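PDB 3S9V: abietadiene synthase, chloroplastic from Abies grandis, which belongs to the plant terpene synthases, largely helical enzymes with an N-terminal terpene synthase domain and a metal-binding domain. Local coordinates for residues A[673-677]-A[725-729]; A[628-632]-A[679-683]. All blocks are in the same frame, centred on the assembly; numbering follows the deposited sequence.

Interaction 1: A[673-677]-A[725-729]; sequences LMGLT and NALEE
Leu673 lays its isobutyl group along the helix 725-729, with CD1 3.3 Å from Glu729 CG, a tight contact, and CD2 4.0 Å from Ala726 CB. Its chi1 m, chi2 t rotamer spreads the two methyls over successive turns of the partner. Both segments are regular alpha-helix and run nearly antiparallel, 151° between their directions (signed crossing -151°), with axes 9.4 Å apart. The closest CA pair is Leu673 and Ala726, at 6.3 Å. The small Ala726 makes room for this: its CB also meets Thr677 CG2 at 3.6 Å and Leu676 CD2 at 4.2 Å. Thr677, chi1 p, carries CG2 on to 3.9 Å from Leu727 CD2, a side chain that leaves its helix facing away and returns at its tip. The Glu729 carboxylate instead pairs with Arg669, one turn before Leu673. Met674 faces helices 641-648 and 741-757. Apolar packing of nearly antiparallel helices of this kind is characteristic of the all-alpha bundle of the terpene synthase metal-binding domain.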
loop_
_atom_site.group_PDB
_atom_site.type_symbol
_atom_site.label_atom_id
_atom_site.label_comp_id
_atom_site.label_asym_id
_atom_site.label_seq_id
_atom_site.Cartn_x
_atom_site.Cartn_y
_atom_site.Cartn_z
ATOM N N LEU A 673 16.419 -14.737 11.998
ATOM C CA LEU A 673 15.040 -14.336 12.246
ATOM C C LEU A 673 14.089 -14.916 11.200
ATOM O O LEU A 673 12.955 -15.288 11.510
ATOM C CB LEU A 673 14.933 -12.812 12.260
ATOM C CG LEU A 673 15.341 -12.120 13.565
ATOM C CD1 LEU A 673 15.426 -10.622 13.339
ATOM C CD2 LEU A 673 14.332 -12.435 14.648
ATOM N N MET A 674 14.559 -14.978 9.960
ATOM C CA MET A 674 13.773 -15.514 8.859
ATOM C C MET A 674 13.460 -16.958 9.192
ATOM O O MET A 674 12.309 -17.391 9.128
ATOM C CB MET A 674 14.569 -15.442 7.545
ATOM C CG MET A 674 13.932 -16.197 6.381
ATOM S SD MET A 674 15.094 -16.529 5.018
ATOM C CE MET A 674 16.073 -17.787 5.797
ATOM N N GLY A 675 14.503 -17.699 9.547
ATOM C CA GLY A 675 14.330 -19.096 9.904
ATOM C C GLY A 675 13.426 -19.257 11.111
ATOM O O GLY A 675 12.567 -20.142 11.138
ATOM N N LEU A 676 13.612 -18.403 12.114
ATOM C CA LEU A 676 12.793 -18.476 13.321
ATOM C C LEU A 676 11.320 -18.265 13.007
ATOM O O LEU A 676 10.488 -19.088 13.384
ATOM C CB LEU A 676 13.255 -17.447 14.367
ATOM C CG LEU A 676 12.449 -17.372 15.673
ATOM C CD1 LEU A 676 12.476 -18.729 16.353
ATOM C CD2 LEU A 676 13.037 -16.292 16.610
ATOM N N THR A 677 10.986 -17.179 12.317
ATOM C CA THR A 677 9.583 -16.926 11.998
ATOM C C THR A 677 8.964 -18.031 11.137
ATOM O O THR A 677 7.793 -18.381 11.318
ATOM C CB THR A 677 9.371 -15.566 11.277
ATOM O OG1 THR A 677 10.058 -15.567 10.019
ATOM C CG2 THR A 677 9.870 -14.419 12.148
ATOM N N ASN A 725 6.985 -10.658 17.551
ATOM C CA ASN A 725 8.080 -9.766 17.903
ATOM C C ASN A 725 9.227 -10.005 16.935
ATOM O O ASN A 725 9.933 -9.071 16.560
ATOM C CB ASN A 725 8.536 -10.000 19.344
ATOM C CG ASN A 725 7.453 -9.666 20.357
ATOM O OD1 ASN A 725 6.808 -8.616 20.271
ATOM N ND2 ASN A 725 7.257 -10.553 21.329
ATOM N N ALA A 726 9.386 -11.258 16.516
ATOM C CA ALA A 726 10.436 -11.632 15.575
ATOM C C ALA A 726 10.179 -11.015 14.206
ATOM O O ALA A 726 11.115 -10.594 13.521
ATOM C CB ALA A 726 10.511 -13.148 15.454
ATOM N N LEU A 727 8.910 -10.971 13.803
ATOM C CA LEU A 727 8.551 -10.395 12.508
ATOM C C LEU A 727 8.783 -8.891 12.551
ATOM O O LEU A 727 9.152 -8.264 11.550
ATOM C CB LEU A 727 7.081 -10.682 12.173
ATOM C CG LEU A 727 6.738 -12.056 11.595
ATOM C CD1 LEU A 727 5.227 -12.260 11.589
ATOM C CD2 LEU A 727 7.311 -12.164 10.185
ATOM N N GLU A 728 8.560 -8.318 13.725
ATOM C CA GLU A 728 8.743 -6.888 13.919
ATOM C C GLU A 728 10.237 -6.581 13.829
ATOM O O GLU A 728 10.641 -5.600 13.206
ATOM C CB GLU A 728 8.177 -6.493 15.279
ATOM C CG GLU A 728 7.828 -5.031 15.426
ATOM C CD GLU A 728 6.749 -4.805 16.472
ATOM O OE1 GLU A 728 6.903 -5.302 17.610
ATOM O OE2 GLU A 728 5.748 -4.126 16.155
ATOM N N GLU A 729 11.057 -7.432 14.437
ATOM C CA GLU A 729 12.498 -7.246 14.389
ATOM C C GLU A 729 12.975 -7.470 12.953
ATOM O O GLU A 729 13.898 -6.798 12.478
ATOM C CB GLU A 729 13.214 -8.219 15.346
ATOM C CG GLU A 729 14.736 -8.024 15.331
ATOM C CD GLU A 729 15.489 -8.757 16.441
ATOM O OE1 GLU A 729 16.742 -8.776 16.376
ATOM O OE2 GLU A 729 14.849 -9.301 17.371
#

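Interaction 2: A[628-632]-A[679-683]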
loop_
_atom_site.group_PDB
_atom_site.type_symbol
_atom_site.label_atom_id
_atom_site.label_comp_id
_atom_site.label_asym_id
_atom_site.label_seq_id
_atom_site.Cartn_x
_atom_site.Cartn_y
_atom_site.Cartn_z
ATOM N N PHE A 628 12.392 -25.558 24.920
ATOM C CA PHE A 628 12.038 -24.656 23.836
ATOM C C PHE A 628 13.286 -24.078 23.150
ATOM O O PHE A 628 13.471 -24.247 21.945
ATOM C CB PHE A 628 11.165 -23.509 24.358
ATOM C CG PHE A 628 10.675 -22.585 23.278
ATOM C CD1 PHE A 628 9.698 -23.001 22.378
ATOM C CD2 PHE A 628 11.207 -21.307 23.142
ATOM C CE1 PHE A 628 9.255 -22.155 21.361
ATOM C CE2 PHE A 628 10.773 -20.455 22.129
ATOM C CZ PHE A 628 9.794 -20.880 21.237
ATOM N N ASN A 629 14.131 -23.401 23.923
ATOM C CA ASN A 629 15.352 -22.801 23.395
ATOM C C ASN A 629 16.205 -23.757 22.579
ATOM O O ASN A 629 16.663 -23.411 21.490
ATOM C CB ASN A 629 16.199 -22.226 24.529
ATOM C CG ASN A 629 15.699 -20.883 24.998
ATOM O OD1 ASN A 629 14.521 -20.726 25.312
ATOM N ND2 ASN A 629 16.595 -19.901 25.049
ATOM N N GLU A 630 16.430 -24.955 23.101
ATOM C CA GLU A 630 17.241 -25.913 22.374
ATOM C C GLU A 630 16.545 -26.347 21.099
ATOM O O GLU A 630 17.180 -26.443 20.054
ATOM C CB GLU A 630 17.558 -27.143 23.221
ATOM C CG GLU A 630 18.353 -28.201 22.458
ATOM C CD GLU A 630 18.926 -29.290 23.356
ATOM O OE1 GLU A 630 18.149 -29.941 24.081
ATOM O OE2 GLU A 630 20.156 -29.500 23.330
ATOM N N TYR A 631 15.242 -26.597 21.181
ATOM C CA TYR A 631 14.487 -27.019 20.007
ATOM C C TYR A 631 14.502 -25.938 18.935
ATOM O O TYR A 631 14.931 -26.177 17.798
ATOM C CB TYR A 631 13.037 -27.343 20.374
ATOM C CG TYR A 631 12.159 -27.583 19.160
ATOM C CD1 TYR A 631 11.346 -26.573 18.657
ATOM C CD2 TYR A 631 12.176 -28.810 18.493
ATOM C CE1 TYR A 631 10.565 -26.777 17.514
ATOM C CE2 TYR A 631 11.404 -29.025 17.350
ATOM C CZ TYR A 631 10.600 -28.003 16.869
ATOM O OH TYR A 631 9.826 -28.208 15.752
ATOM N N ILE A 632 14.033 -24.751 19.302
ATOM C CA ILE A 632 13.993 -23.639 18.368
ATOM C C ILE A 632 15.324 -23.354 17.681
ATOM O O ILE A 632 15.339 -23.059 16.495
ATOM C CB ILE A 632 13.462 -22.357 19.047
ATOM C CG1 ILE A 632 11.960 -22.258 18.802
ATOM C CG2 ILE A 632 14.135 -21.119 18.477
ATOM C CD1 ILE A 632 11.595 -22.252 17.317
ATOM N N ARG A 679 9.823 -21.225 11.049
ATOM C CA ARG A 679 9.626 -22.380 11.907
ATOM C C ARG A 679 8.384 -22.259 12.785
ATOM O O ARG A 679 7.590 -23.191 12.878
ATOM C CB ARG A 679 10.818 -22.568 12.835
ATOM C CG ARG A 679 10.654 -23.751 13.784
ATOM C CD ARG A 679 11.113 -24.995 13.074
ATOM N NE ARG A 679 10.039 -25.904 12.731
ATOM C CZ ARG A 679 10.168 -26.917 11.878
ATOM N NH1 ARG A 679 9.130 -27.703 11.631
ATOM N NH2 ARG A 679 11.323 -27.136 11.258
ATOM N N LEU A 680 8.236 -21.119 13.446
ATOM C CA LEU A 680 7.105 -20.912 14.346
ATOM C C LEU A 680 5.733 -20.887 13.672
ATOM O O LEU A 680 4.777 -21.461 14.200
ATOM C CB LEU A 680 7.298 -19.624 15.157
ATOM C CG LEU A 680 8.545 -19.557 16.050
ATOM C CD1 LEU A 680 8.518 -18.287 16.888
ATOM C CD2 LEU A 680 8.587 -20.770 16.957
ATOM N N VAL A 681 5.617 -20.226 12.523
ATOM C CA VAL A 681 4.322 -20.181 11.863
ATOM C C VAL A 681 3.957 -21.593 11.435
ATOM O O VAL A 681 2.818 -22.023 11.597
ATOM C CB VAL A 681 4.319 -19.239 10.632
ATOM C CG1 VAL A 681 5.101 -19.849 9.475
ATOM C CG2 VAL A 681 2.879 -18.952 10.220
ATOM N N ASN A 682 4.947 -22.315 10.920
ATOM C CA ASN A 682 4.776 -23.691 10.472
ATOM C C ASN A 682 4.320 -24.590 11.626
ATOM O O ASN A 682 3.407 -25.404 11.466
ATOM C CB ASN A 682 6.104 -24.199 9.891
ATOM C CG ASN A 682 6.025 -25.631 9.374
ATOM O OD1 ASN A 682 5.831 -26.569 10.141
ATOM N ND2 ASN A 682 6.184 -25.801 8.061
ATOM N N ASP A 683 4.947 -24.418 12.789
ATOM C CA ASP A 683 4.647 -25.221 13.977
ATOM C C ASP A 683 3.301 -24.934 14.641
ATOM O O ASP A 683 2.600 -25.860 15.042
ATOM C CB ASP A 683 5.772 -25.064 15.012
ATOM C CG ASP A 683 6.921 -26.042 14.792
ATOM O OD1 ASP A 683 7.179 -26.438 13.633
ATOM O OD2 ASP A 683 7.580 -26.407 15.782
#
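This is a mixed polar and apolar helix-helix contact in the metal-binding domain, where the first turn of helix 628-638 meets the middle of helix 669-693. The two segments run at 105° to each other with axes 13.0 Å apart, so long side chains bridge the gap. Tyr631 donates a hydrogen bond from OH to Asp683 OD2 (2.9 Å). Asp683 OD1, in turn, takes Arg679 NE at 3.0 Å, a salt bridge across one helical turn, and Arg679 NH1 at 3.1 Å. The Tyr631 OH also lies over one face of the guanidinium, 3.8 Å from Arg679 NE. Asp683 OD2 has a second donor in the backbone N of Ala699, which ties in the start of helix 699-706. The pattern that begins at Asn682 and includes Thr686 is consistent with the NSE/DTE metal-binding motif of class I terpene synthases; Asp683 is its second position, not one of the family's three metal ligands. Beside the polar group, Ile632 CD1 packs 3.4 Å from Leu680 CD2 and 4.0 Å from Arg679 CG, while Phe628 CZ approaches Leu680 CD2 obliquely at 4.4 Å. Leu680 continues this apolar layer onto Val719, Val722 and Met723 of helix 712-736.

Helix 669-693 is common to both interactions, which lie 11 Å apart between centres in the metal-binding domain. It offers 673-677 to helix 712-736 in interaction 1 and, six residues, fewer than two turns, further on, 679-683 to helix 628-638 in interaction 2. Along the chain the segments alternate: 628-632, 673-677, 679-683, 725-729, so the shared helix comes between its two partners in sequence. The contacts also touch directly, Leu676 CD1 lying 3.6 Å from Ile632 CG2. One partner is nearly antiparallel and the other steeply inclined, so that helix 669-693, which carries the metal-binding motif expected of the family, packs against helices 712-736 and 628-638 on two different faces.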